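Local coordinates for protein probable UbiX-like flavin prenyltransferase (Escherichia coli, PDB 1SBZ) that probably acts as a flavin prenyltransferase, binding FMN and making the prenylated flavin cofactor used by a phenolic acid decarboxylase, at residues A107-V110 against L111-G114; L15-A18 against L19-L23; M124-S127 against T128-E132; P149-Y152 against N153-T157. All coordinates share one frame; numbering follows the deposited sequence.

Contact 1: residues A107-V110 against L111-G114; sequences ADVV and LKEG
K112 and V109 lie side by side one helical turn apart and point the same way. The lysine CG rests 3.3 Å from V109 O, and its CE reaches 3.9 Å from V109 CG2, so the chain touches the valine at CG and again at CE. Its first torsion sets this course: CG stands between the backbone N and the carbonyl carbon (chi1 80°), and the chain then runs extended until it bends at its last torsion. That bend delivers NZ to E113 OE2 at 2.6 Å, a short salt bridge met nearly along the C-O axis. E113, bent at chi2, also lays its CG 3.3 Å from V109 O. On another flank, L111 CG sits 3.5 Å from A107 O. Behind these side chains, the backbone N of L111, K112 and E113 donate to the carbonyls of A107, D108 and V109, the L111 bond being the straightest at 162°. The helix 102-112 then ends in a Schellman motif, with G114 at positive phi. V110 and L111 pack inward on L117 of strand 116-121. D108 OD2 accepts from H130 NE2 of a second subunit, whose M124 O takes K112 NZ, while E113 OE1 pairs with R168 of a third. Shared in this way between K112 and R168, the E113 carboxylate would probably offset the cost of burying the lysine.

Contact 2: residues L15-A18 against L19-L23; sequences LGVA and LLQAL
The flat group here is the carboxamide of Q21, which lies against V17 and A18 one turn earlier in the helix. NE2 comes within 3.8 Å of V17 CG1, while OE1 turns back to 3.5 Å from A18 CA; both are contacts with carbon, so between these two segments the amide is held by packing alone. The amide thus spans the shoulder between two successive residues, and the side chains of V17 and Q21 cross obliquely. Q21 CG is placed beside its own backbone N, trans to the carbonyl carbon (chi1 -79°), and the chain beyond it is extended, which sends it back along the helix with CG 3.3 Å from V17 O. V17 meets it with CG1, the branch set opposite its backbone N at chi1 -179°. Y49 touches both V17 and Q21 from a loop of the same chain.

The stretch belongs to helix 13-24, the connecting helix of the beta-alpha-beta unit formed with the parallel strands 2-7 and 30-35. Regular i to i+4 bonds carry it: the backbone N of Q21 reaches V17 O at 2.8 Å, and A22 N meets A18 O with an N-H...O angle of 165°, with L19 and L20 bonded likewise to L15 and G16. L20 CG lies 3.5 Å from G16 O. The L20 side chain packs on V5 and M7 of strand 2-7, L19 on I82 and I84 of strand 80-86 as well as on V169 and L170 of helix 158-170, and A18 on V162 of that same helix.

Contact 3: residues M124-S127 against T128-E132; sequences MPLS and TIHLE
This is an N-terminal helix cap: S127, the last residue of the loop after strand 116-121, is the N-cap of helix 128-139. The capping bond is weak, I129 N to S127 OG at 3.4 Å. S127 O begins the helix bonding by accepting from L131 N at 3.0 Å with a nearly straight 166° angle. A chi1 of 74° swings the serine hydroxyl back over the first turn. That same setting lays OG over the imidazole of H130, 3.3 Å above the plane and over its centre. S127 CB joins it in a CH-pi contact 4.2 Å from the ring centroid. L126 CA meets this ring at its edge, in plane, and L126 CD2 lies 3.9 Å from H130 CB. The other leucine methyl, CD1, touches L131 CD2 at 4.1 Å, the two side chains crossing at about a right angle. Ahead of them, a cis peptide bond precedes P125.

H130 NE2 is hydrogen-bonded to D108 of one neighbouring subunit, and T128 OG1 to S138 of another. E132 forms salt bridges with both, to R139 of the latter and R95 of the former. With S127 over one face and D108 at its far nitrogen, the imidazole is probably restrained in rotation, and the nearby carboxylate would be expected to polarise it.

Contact 4: residues P149-Y152 against N153-T157; sequences PAFY and NHPET
The chain reverses through a type I beta turn from F151 to H154, where H154 N donates to F151 O at 3.3 Å, from above the carbonyl plane. Within it, the tyrosine ring of Y152 and the asparagine amide of N153 meet with their planes 31° apart, N153 CG lying 4.2 Å above one face of the ring and offset toward its rim. Positive first torsions in both residues (chi1 63° and 47°) bring the two side chains together. Y152 CD2 also comes to 3.3 Å from N153 N. A water donates to A150 O at 3.0 Å and weakly accepts from N153 ND2, linking A150 to N153; ND2 also bonds to R181 O. P155 comes back over the entry as well: its CG lies 3.3 Å from A150 O and 4.4 Å from F151 CD2. The H154 ring holds Y152 O over one face, and its NE2 is hydrogen-bonded to L45 O of a neighbouring subunit. The loop runs between strand 143-144 and helix 158-170, with A150 and N153 against H164 of that helix and T157 at its N-cap.

In the fold
All four contacts are local, and they follow one another along the chain in the order 2, 1, 3, 4. Within one chain none touches another; contacts 2 and 4 come nearest, about 8 Å between nearest atoms, and contacts 1 and 4 have centres 35 Å apart. The assembly joins what the chain separates: contact 1 of one subunit meets contact 3 of another. Several contacts lie near a bound FMN: the side chain of Y152 is about 4 Å away, those of D108 and H130 each about 6 Å, and L15 about 9 Å. Contacts 3 and 4 also share one neighbouring subunit, whose R122 and T11, both flavin-pocket residues, bond to P149 and F151.

Contact 1: residues A107-V110 against L111-G114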
ATOM      1  N   ALA D 107     -10.366   2.767  26.207  1.00 16.52           N
ATOM      2  CA  ALA D 107      -9.757   3.445  25.044  1.00 16.51           C
ATOM      3  C   ALA D 107     -10.475   3.088  23.744  1.00 16.40           C
ATOM      4  O   ALA D 107     -10.771   3.954  22.926  1.00 16.20           O
ATOM      5  CB  ALA D 107      -8.264   3.112  24.934  1.00 16.68           C
ATOM      6  N   ASP D 108     -10.756   1.801  23.571  1.00 16.59           N
ATOM      7  CA  ASP D 108     -11.509   1.303  22.415  1.00 16.60           C
ATOM      8  C   ASP D 108     -12.897   1.952  22.318  1.00 16.34           C
ATOM      9  O   ASP D 108     -13.322   2.369  21.233  1.00 16.46           O
ATOM     10  CB  ASP D 108     -11.621  -0.224  22.494  1.00 16.73           C
ATOM     11  CG  ASP D 108     -11.920  -0.855  21.153  1.00 17.75           C
ATOM     12  OD1 ASP D 108     -11.127  -0.661  20.195  1.00 18.68           O
ATOM     13  OD2 ASP D 108     -12.925  -1.568  20.971  1.00 18.01           O
ATOM     14  N   VAL D 109     -13.574   2.056  23.463  1.00 16.03           N
ATOM     15  CA  VAL D 109     -14.879   2.718  23.587  1.00 15.80           C
ATOM     16  C   VAL D 109     -14.798   4.216  23.267  1.00 15.81           C
ATOM     17  O   VAL D 109     -15.595   4.737  22.488  1.00 16.19           O
ATOM     18  CB  VAL D 109     -15.498   2.477  25.000  1.00 15.93           C
ATOM     19  CG1 VAL D 109     -16.610   3.472  25.311  1.00 15.96           C
ATOM     20  CG2 VAL D 109     -16.025   1.057  25.111  1.00 15.42           C
ATOM     21  N   VAL D 110     -13.839   4.910  23.863  1.00 15.75           N
ATOM     22  CA  VAL D 110     -13.605   6.311  23.515  1.00 16.14           C
ATOM     23  C   VAL D 110     -13.505   6.499  21.984  1.00 16.40           C
ATOM     24  O   VAL D 110     -14.165   7.371  21.412  1.00 16.43           O
ATOM     25  CB  VAL D 110     -12.381   6.887  24.280  1.00 16.19           C
ATOM     26  CG1 VAL D 110     -11.788   8.094  23.566  1.00 15.66           C
ATOM     27  CG2 VAL D 110     -12.777   7.250  25.718  1.00 16.57           C
ATOM     28  N   LEU D 111     -12.712   5.655  21.326  1.00 16.77           N
ATOM     29  CA  LEU D 111     -12.543   5.747  19.876  1.00 16.83           C
ATOM     30  C   LEU D 111     -13.831   5.447  19.093  1.00 17.06           C
ATOM     31  O   LEU D 111     -14.151   6.158  18.138  1.00 16.42           O
ATOM     32  CB  LEU D 111     -11.371   4.878  19.391  1.00 16.79           C
ATOM     33  CG  LEU D 111      -9.956   5.315  19.827  1.00 16.81           C
ATOM     34  CD1 LEU D 111      -8.901   4.304  19.408  1.00 15.04           C
ATOM     35  CD2 LEU D 111      -9.588   6.677  19.274  1.00 16.36           C
ATOM     36  N   LYS D 112     -14.587   4.426  19.499  1.00 17.29           N
ATOM     37  CA  LYS D 112     -15.825   4.108  18.775  1.00 17.80           C
ATOM     38  C   LYS D 112     -16.895   5.191  18.951  1.00 17.73           C
ATOM     39  O   LYS D 112     -17.726   5.379  18.075  1.00 18.54           O
ATOM     40  CB  LYS D 112     -16.369   2.717  19.141  1.00 17.37           C
ATOM     41  CG  LYS D 112     -17.146   2.639  20.442  1.00 17.48           C
ATOM     42  CD  LYS D 112     -17.706   1.244  20.651  1.00 18.23           C
ATOM     43  CE  LYS D 112     -18.444   1.121  21.991  1.00 20.70           C
ATOM     44  NZ  LYS D 112     -19.804   1.703  21.917  1.00 19.69           N
ATOM     45  N   GLU D 113     -16.854   5.908  20.070  1.00 18.03           N
ATOM     46  CA  GLU D 113     -17.835   6.962  20.344  1.00 18.53           C
ATOM     47  C   GLU D 113     -17.444   8.302  19.738  1.00 18.75           C
ATOM     48  O   GLU D 113     -18.212   9.261  19.825  1.00 19.44           O
ATOM     49  CB  GLU D 113     -18.076   7.130  21.852  1.00 18.72           C
ATOM     50  CG  GLU D 113     -18.701   5.924  22.554  1.00 18.57           C
ATOM     51  CD  GLU D 113     -20.058   5.519  22.003  1.00 20.43           C
ATOM     52  OE1 GLU D 113     -20.845   6.402  21.580  1.00 20.78           O
ATOM     53  OE2 GLU D 113     -20.340   4.297  21.994  1.00 21.49           O
ATOM     54  N   GLY D 114     -16.260   8.371  19.131  1.00 18.59           N
ATOM     55  CA  GLY D 114     -15.768   9.610  18.520  1.00 18.10           C
ATOM     56  C   GLY D 114     -15.241  10.614  19.531  1.00 18.15           C
ATOM     57  O   GLY D 114     -15.165  11.800  19.242  1.00 18.01           O
TER

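Contact 2: residues L15-A18 against L19-L23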
ATOM      1  N   LEU D  15       4.407  12.228  36.068  1.00 20.05           N
ATOM      2  CA  LEU D  15       3.578  12.907  35.060  1.00 20.20           C
ATOM      3  C   LEU D  15       2.091  12.663  35.314  1.00 20.56           C
ATOM      4  O   LEU D  15       1.286  13.585  35.223  1.00 20.43           O
ATOM      5  CB  LEU D  15       3.936  12.431  33.645  1.00 20.06           C
ATOM      6  CG  LEU D  15       5.361  12.655  33.129  1.00 20.75           C
ATOM      7  CD1 LEU D  15       5.680  11.709  31.981  1.00 20.74           C
ATOM      8  CD2 LEU D  15       5.565  14.120  32.716  1.00 21.21           C
ATOM      9  N   GLY D  16       1.735  11.414  35.621  1.00 21.25           N
ATOM     10  CA  GLY D  16       0.345  11.048  35.903  1.00 21.32           C
ATOM     11  C   GLY D  16      -0.178  11.693  37.171  1.00 22.12           C
ATOM     12  O   GLY D  16      -1.273  12.268  37.183  1.00 22.41           O
ATOM     13  N   VAL D  17       0.603  11.598  38.241  1.00 22.37           N
ATOM     14  CA  VAL D  17       0.244  12.199  39.532  1.00 22.81           C
ATOM     15  C   VAL D  17       0.045  13.713  39.417  1.00 23.30           C
ATOM     16  O   VAL D  17      -0.927  14.251  39.946  1.00 23.14           O
ATOM     17  CB  VAL D  17       1.289  11.881  40.631  1.00 22.73           C
ATOM     18  CG1 VAL D  17       0.873  12.489  41.980  1.00 22.81           C
ATOM     19  CG2 VAL D  17       1.484  10.376  40.761  1.00 22.31           C
ATOM     20  N   ALA D  18       0.956  14.384  38.708  1.00 23.57           N
ATOM     21  CA  ALA D  18       0.875  15.828  38.529  1.00 24.19           C
ATOM     22  C   ALA D  18      -0.354  16.250  37.719  1.00 24.64           C
ATOM     23  O   ALA D  18      -0.995  17.249  38.041  1.00 24.72           O
ATOM     24  CB  ALA D  18       2.141  16.360  37.894  1.00 24.16           C
ATOM     25  N   LEU D  19      -0.674  15.491  36.672  1.00 24.89           N
ATOM     26  CA  LEU D  19      -1.870  15.765  35.878  1.00 25.33           C
ATOM     27  C   LEU D  19      -3.138  15.571  36.713  1.00 25.76           C
ATOM     28  O   LEU D  19      -4.077  16.372  36.620  1.00 25.48           O
ATOM     29  CB  LEU D  19      -1.898  14.912  34.605  1.00 24.90           C
ATOM     30  CG  LEU D  19      -3.141  14.983  33.707  1.00 25.28           C
ATOM     31  CD1 LEU D  19      -2.739  15.140  32.250  1.00 24.98           C
ATOM     32  CD2 LEU D  19      -4.005  13.747  33.902  1.00 25.41           C
ATOM     33  N   LEU D  20      -3.154  14.510  37.523  1.00 26.19           N
ATOM     34  CA  LEU D  20      -4.270  14.242  38.428  1.00 27.02           C
ATOM     35  C   LEU D  20      -4.408  15.314  39.502  1.00 28.31           C
ATOM     36  O   LEU D  20      -5.526  15.684  39.865  1.00 28.65           O
ATOM     37  CB  LEU D  20      -4.135  12.863  39.084  1.00 26.37           C
ATOM     38  CG  LEU D  20      -4.533  11.626  38.282  1.00 24.64           C
ATOM     39  CD1 LEU D  20      -4.085  10.381  39.026  1.00 21.92           C
ATOM     40  CD2 LEU D  20      -6.032  11.585  38.026  1.00 21.71           C
ATOM     41  N   GLN D  21      -3.276  15.803  40.009  1.00 29.78           N
ATOM     42  CA  GLN D  21      -3.266  16.915  40.962  1.00 31.32           C
ATOM     43  C   GLN D  21      -3.870  18.183  40.353  1.00 32.11           C
ATOM     44  O   GLN D  21      -4.726  18.820  40.966  1.00 32.39           O
ATOM     45  CB  GLN D  21      -1.843  17.199  41.445  1.00 31.18           C
ATOM     46  CG  GLN D  21      -1.340  16.248  42.526  1.00 32.12           C
ATOM     47  CD  GLN D  21       0.165  16.313  42.718  1.00 32.13           C
ATOM     48  OE1 GLN D  21       0.886  16.860  41.880  1.00 33.42           O
ATOM     49  NE2 GLN D  21       0.642  15.749  43.820  1.00 33.58           N
ATOM     50  N   ALA D  22      -3.417  18.542  39.152  1.00 33.15           N
ATOM     51  CA  ALA D  22      -3.915  19.722  38.439  1.00 34.27           C
ATOM     52  C   ALA D  22      -5.410  19.624  38.123  1.00 35.15           C
ATOM     53  O   ALA D  22      -6.124  20.627  38.163  1.00 34.93           O
ATOM     54  CB  ALA D  22      -3.115  19.951  37.159  1.00 34.29           C
ATOM     55  N   LEU D  23      -5.868  18.413  37.811  1.00 36.23           N
ATOM     56  CA  LEU D  23      -7.284  18.153  37.554  1.00 37.41           C
ATOM     57  C   LEU D  23      -8.136  18.318  38.814  1.00 38.51           C
ATOM     58  O   LEU D  23      -9.263  18.823  38.745  1.00 38.31           O
ATOM     59  CB  LEU D  23      -7.475  16.758  36.947  1.00 37.30           C
ATOM     60  CG  LEU D  23      -7.644  16.570  35.430  1.00 37.24           C
ATOM     61  CD1 LEU D  23      -6.849  17.552  34.590  1.00 36.99           C
ATOM     62  CD2 LEU D  23      -7.297  15.144  35.034  1.00 36.93           C
TER

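Contact 3: residues M124-S127 against T128-E132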
HETATM    1  N   MSE D 124      12.290   5.036  25.010  1.00 19.68           N
HETATM    2  CA  MSE D 124      13.486   5.500  24.301  1.00 22.18           C
HETATM    3  C   MSE D 124      14.530   4.377  24.275  1.00 20.13           C
HETATM    4  O   MSE D 124      14.771   3.749  25.311  1.00 20.50           O
HETATM    5  CB  MSE D 124      14.043   6.748  24.990  1.00 21.23           C
HETATM    6  CG  MSE D 124      15.459   7.124  24.630  1.00 24.45           C
HETATM    7 SE   MSE D 124      16.075   8.578  25.781  1.00 31.54          SE
HETATM    8  CE  MSE D 124      16.432   7.464  27.367  1.00 28.92           C
ATOM      9  N   PRO D 125      15.125   4.080  23.116  1.00 19.62           N
ATOM     10  CA  PRO D 125      14.718   4.614  21.810  1.00 18.40           C
ATOM     11  C   PRO D 125      13.339   4.104  21.404  1.00 17.43           C
ATOM     12  O   PRO D 125      12.796   3.201  22.051  1.00 16.94           O
ATOM     13  CB  PRO D 125      15.755   4.012  20.850  1.00 18.35           C
ATOM     14  CG  PRO D 125      16.908   3.616  21.715  1.00 19.09           C
ATOM     15  CD  PRO D 125      16.291   3.181  23.006  1.00 19.54           C
ATOM     16  N   LEU D 126      12.785   4.702  20.353  1.00 16.32           N
ATOM     17  CA  LEU D 126      11.581   4.205  19.704  1.00 15.78           C
ATOM     18  C   LEU D 126      11.977   3.281  18.552  1.00 15.64           C
ATOM     19  O   LEU D 126      12.897   3.578  17.798  1.00 15.94           O
ATOM     20  CB  LEU D 126      10.722   5.375  19.199  1.00 15.25           C
ATOM     21  CG  LEU D 126      10.104   6.225  20.315  1.00 14.89           C
ATOM     22  CD1 LEU D 126       9.356   7.439  19.764  1.00 12.66           C
ATOM     23  CD2 LEU D 126       9.180   5.357  21.166  1.00 14.57           C
ATOM     24  N   SER D 127      11.304   2.146  18.437  1.00 15.22           N
ATOM     25  CA  SER D 127      11.592   1.207  17.365  1.00 14.91           C
ATOM     26  C   SER D 127      10.567   1.370  16.252  1.00 14.04           C
ATOM     27  O   SER D 127       9.635   2.169  16.364  1.00 14.29           O
ATOM     28  CB  SER D 127      11.566  -0.226  17.901  1.00 15.28           C
ATOM     29  OG  SER D 127      10.227  -0.631  18.142  1.00 15.41           O
ATOM     30  N   THR D 128      10.731   0.600  15.183  1.00 13.86           N
ATOM     31  CA  THR D 128       9.788   0.606  14.065  1.00 13.29           C
ATOM     32  C   THR D 128       8.373   0.235  14.500  1.00 12.72           C
ATOM     33  O   THR D 128       7.406   0.826  14.024  1.00 12.90           O
ATOM     34  CB  THR D 128      10.288  -0.332  12.933  1.00 13.77           C
ATOM     35  OG1 THR D 128      11.514   0.185  12.416  1.00 13.43           O
ATOM     36  CG2 THR D 128       9.368  -0.271  11.705  1.00 12.79           C
ATOM     37  N   ILE D 129       8.253  -0.726  15.406  1.00 12.71           N
ATOM     38  CA  ILE D 129       6.935  -1.142  15.900  1.00 12.53           C
ATOM     39  C   ILE D 129       6.269  -0.002  16.671  1.00 12.27           C
ATOM     40  O   ILE D 129       5.113   0.309  16.422  1.00 12.84           O
ATOM     41  CB  ILE D 129       7.019  -2.413  16.784  1.00 12.85           C
ATOM     42  CG1 ILE D 129       7.597  -3.585  15.996  1.00 13.22           C
ATOM     43  CG2 ILE D 129       5.605  -2.778  17.328  1.00 12.85           C
ATOM     44  CD1 ILE D 129       8.030  -4.775  16.880  1.00 13.21           C
ATOM     45  N   HIS D 130       6.999   0.612  17.598  1.00 11.40           N
ATOM     46  CA  HIS D 130       6.475   1.749  18.354  1.00 11.21           C
ATOM     47  C   HIS D 130       5.954   2.813  17.388  1.00 11.21           C
ATOM     48  O   HIS D 130       4.835   3.278  17.521  1.00 10.01           O
ATOM     49  CB  HIS D 130       7.554   2.346  19.271  1.00 11.30           C
ATOM     50  CG  HIS D 130       8.177   1.352  20.208  1.00  9.74           C
ATOM     51  ND1 HIS D 130       9.466   1.482  20.679  1.00  9.46           N
ATOM     52  CD2 HIS D 130       7.682   0.222  20.771  1.00  8.96           C
ATOM     53  CE1 HIS D 130       9.744   0.469  21.486  1.00  9.97           C
ATOM     54  NE2 HIS D 130       8.674  -0.308  21.563  1.00  9.19           N
ATOM     55  N   LEU D 131       6.777   3.166  16.400  1.00 11.41           N
ATOM     56  CA  LEU D 131       6.426   4.199  15.442  1.00 12.19           C
ATOM     57  C   LEU D 131       5.220   3.838  14.542  1.00 12.82           C
ATOM     58  O   LEU D 131       4.399   4.707  14.238  1.00 12.36           O
ATOM     59  CB  LEU D 131       7.675   4.625  14.646  1.00 12.26           C
ATOM     60  CG  LEU D 131       8.717   5.310  15.552  1.00 12.14           C
ATOM     61  CD1 LEU D 131      10.105   5.350  14.921  1.00 11.85           C
ATOM     62  CD2 LEU D 131       8.242   6.719  15.927  1.00 12.15           C
ATOM     63  N   GLU D 132       5.125   2.571  14.133  1.00 13.50           N
ATOM     64  CA  GLU D 132       3.989   2.074  13.343  1.00 14.75           C
ATOM     65  C   GLU D 132       2.695   2.234  14.110  1.00 14.22           C
ATOM     66  O   GLU D 132       1.709   2.728  13.573  1.00 13.90           O
ATOM     67  CB  GLU D 132       4.126   0.578  13.054  1.00 14.87           C
ATOM     68  CG  GLU D 132       4.923   0.192  11.832  1.00 17.23           C
ATOM     69  CD  GLU D 132       5.044  -1.321  11.696  1.00 17.92           C
ATOM     70  OE1 GLU D 132       5.209  -1.795  10.550  1.00 21.83           O
ATOM     71  OE2 GLU D 132       4.986  -2.036  12.735  1.00 21.02           O
TER

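Contact 4: residues P149-Y152 against N153-T157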
ATOM      1  N   PRO D 149      10.966  17.284  27.019  1.00 19.49           N
ATOM      2  CA  PRO D 149      11.330  18.522  27.709  1.00 19.63           C
ATOM      3  C   PRO D 149      11.528  19.731  26.800  1.00 19.70           C
ATOM      4  O   PRO D 149      12.024  19.602  25.678  1.00 19.03           O
ATOM      5  CB  PRO D 149      12.637  18.162  28.425  1.00 19.60           C
ATOM      6  CG  PRO D 149      13.151  16.993  27.725  1.00 19.99           C
ATOM      7  CD  PRO D 149      11.949  16.214  27.275  1.00 19.32           C
ATOM      8  N   ALA D 150      11.085  20.886  27.292  1.00 20.20           N
ATOM      9  CA  ALA D 150      11.311  22.174  26.658  1.00 20.77           C
ATOM     10  C   ALA D 150      12.369  22.908  27.480  1.00 21.38           C
ATOM     11  O   ALA D 150      12.359  22.839  28.711  1.00 21.67           O
ATOM     12  CB  ALA D 150      10.026  22.972  26.614  1.00 20.40           C
ATOM     13  N   PHE D 151      13.285  23.594  26.803  1.00 21.99           N
ATOM     14  CA  PHE D 151      14.390  24.284  27.475  1.00 22.93           C
ATOM     15  C   PHE D 151      14.344  25.808  27.269  1.00 23.82           C
ATOM     16  O   PHE D 151      15.150  26.543  27.840  1.00 23.77           O
ATOM     17  CB  PHE D 151      15.744  23.730  27.005  1.00 22.27           C
ATOM     18  CG  PHE D 151      15.970  22.288  27.366  1.00 22.65           C
ATOM     19  CD1 PHE D 151      15.465  21.267  26.569  1.00 21.73           C
ATOM     20  CD2 PHE D 151      16.684  21.948  28.508  1.00 21.87           C
ATOM     21  CE1 PHE D 151      15.672  19.921  26.902  1.00 22.29           C
ATOM     22  CE2 PHE D 151      16.887  20.601  28.847  1.00 22.69           C
ATOM     23  CZ  PHE D 151      16.380  19.593  28.044  1.00 21.66           C
ATOM     24  N   TYR D 152      13.405  26.273  26.454  1.00 24.85           N
ATOM     25  CA  TYR D 152      13.327  27.695  26.117  1.00 26.35           C
ATOM     26  C   TYR D 152      12.827  28.563  27.271  1.00 27.19           C
ATOM     27  O   TYR D 152      13.075  29.775  27.296  1.00 27.38           O
ATOM     28  CB  TYR D 152      12.472  27.916  24.866  1.00 26.51           C
ATOM     29  CG  TYR D 152      11.019  27.508  25.001  1.00 27.36           C
ATOM     30  CD1 TYR D 152      10.565  26.295  24.478  1.00 27.63           C
ATOM     31  CD2 TYR D 152      10.094  28.344  25.626  1.00 27.80           C
ATOM     32  CE1 TYR D 152       9.227  25.920  24.588  1.00 27.67           C
ATOM     33  CE2 TYR D 152       8.757  27.976  25.739  1.00 28.68           C
ATOM     34  CZ  TYR D 152       8.337  26.763  25.221  1.00 27.44           C
ATOM     35  OH  TYR D 152       7.017  26.405  25.332  1.00 28.58           O
ATOM     36  N   ASN D 153      12.101  27.943  28.200  1.00 28.19           N
ATOM     37  CA  ASN D 153      11.543  28.642  29.362  1.00 29.28           C
ATOM     38  C   ASN D 153      12.442  28.488  30.592  1.00 30.02           C
ATOM     39  O   ASN D 153      12.031  28.784  31.717  1.00 30.30           O
ATOM     40  CB  ASN D 153      10.117  28.155  29.649  1.00 29.23           C
ATOM     41  CG  ASN D 153       9.999  26.636  29.633  1.00 28.92           C
ATOM     42  OD1 ASN D 153      10.995  25.921  29.704  1.00 27.70           O
ATOM     43  ND2 ASN D 153       8.776  26.141  29.538  1.00 29.07           N
ATOM     44  N   HIS D 154      13.673  28.030  30.345  1.00 30.61           N
ATOM     45  CA  HIS D 154      14.728  27.861  31.360  1.00 31.36           C
ATOM     46  C   HIS D 154      14.317  27.069  32.604  1.00 31.41           C
ATOM     47  O   HIS D 154      14.305  27.610  33.716  1.00 31.36           O
ATOM     48  CB  HIS D 154      15.345  29.215  31.729  1.00 31.71           C
ATOM     49  CG  HIS D 154      15.812  29.990  30.542  1.00 33.01           C
ATOM     50  ND1 HIS D 154      15.089  31.034  30.004  1.00 35.24           N
ATOM     51  CD2 HIS D 154      16.909  29.849  29.762  1.00 34.16           C
ATOM     52  CE1 HIS D 154      15.732  31.518  28.957  1.00 34.64           C
ATOM     53  NE2 HIS D 154      16.836  30.814  28.786  1.00 35.25           N
ATOM     54  N   PRO D 155      13.975  25.790  32.414  1.00 31.32           N
ATOM     55  CA  PRO D 155      13.678  24.906  33.536  1.00 31.13           C
ATOM     56  C   PRO D 155      14.919  24.647  34.393  1.00 31.25           C
ATOM     57  O   PRO D 155      16.055  24.722  33.902  1.00 30.72           O
ATOM     58  CB  PRO D 155      13.230  23.611  32.851  1.00 31.00           C
ATOM     59  CG  PRO D 155      13.890  23.652  31.522  1.00 31.30           C
ATOM     60  CD  PRO D 155      13.839  25.095  31.120  1.00 31.08           C
ATOM     61  N   GLU D 156      14.688  24.340  35.664  1.00 31.55           N
ATOM     62  CA  GLU D 156      15.769  24.109  36.612  1.00 32.10           C
ATOM     63  C   GLU D 156      15.640  22.724  37.223  1.00 31.83           C
ATOM     64  O   GLU D 156      16.632  22.007  37.398  1.00 32.19           O
ATOM     65  CB  GLU D 156      15.738  25.180  37.708  1.00 32.50           C
ATOM     66  CG  GLU D 156      16.129  26.570  37.222  1.00 34.44           C
ATOM     67  CD  GLU D 156      17.613  26.829  37.359  1.00 37.71           C
ATOM     68  OE1 GLU D 156      18.050  27.150  38.489  1.00 38.94           O
ATOM     69  OE2 GLU D 156      18.345  26.719  36.344  1.00 38.60           O
ATOM     70  N   THR D 157      14.404  22.346  37.535  1.00 31.21           N
ATOM     71  CA  THR D 157      14.144  21.095  38.230  1.00 30.60           C
ATOM     72  C   THR D 157      13.288  20.178  37.374  1.00 30.31           C
ATOM     73  O   THR D 157      12.725  20.592  36.353  1.00 30.24           O
ATOM     74  CB  THR D 157      13.412  21.359  39.558  1.00 30.44           C
ATOM     75  OG1 THR D 157      12.104  21.867  39.279  1.00 30.00           O
ATOM     76  CG2 THR D 157      14.079  22.478  40.355  1.00 30.49           C
TER
HETATM   77  O   HOH W   1      10.018  23.210  30.533  1.00 29.04           O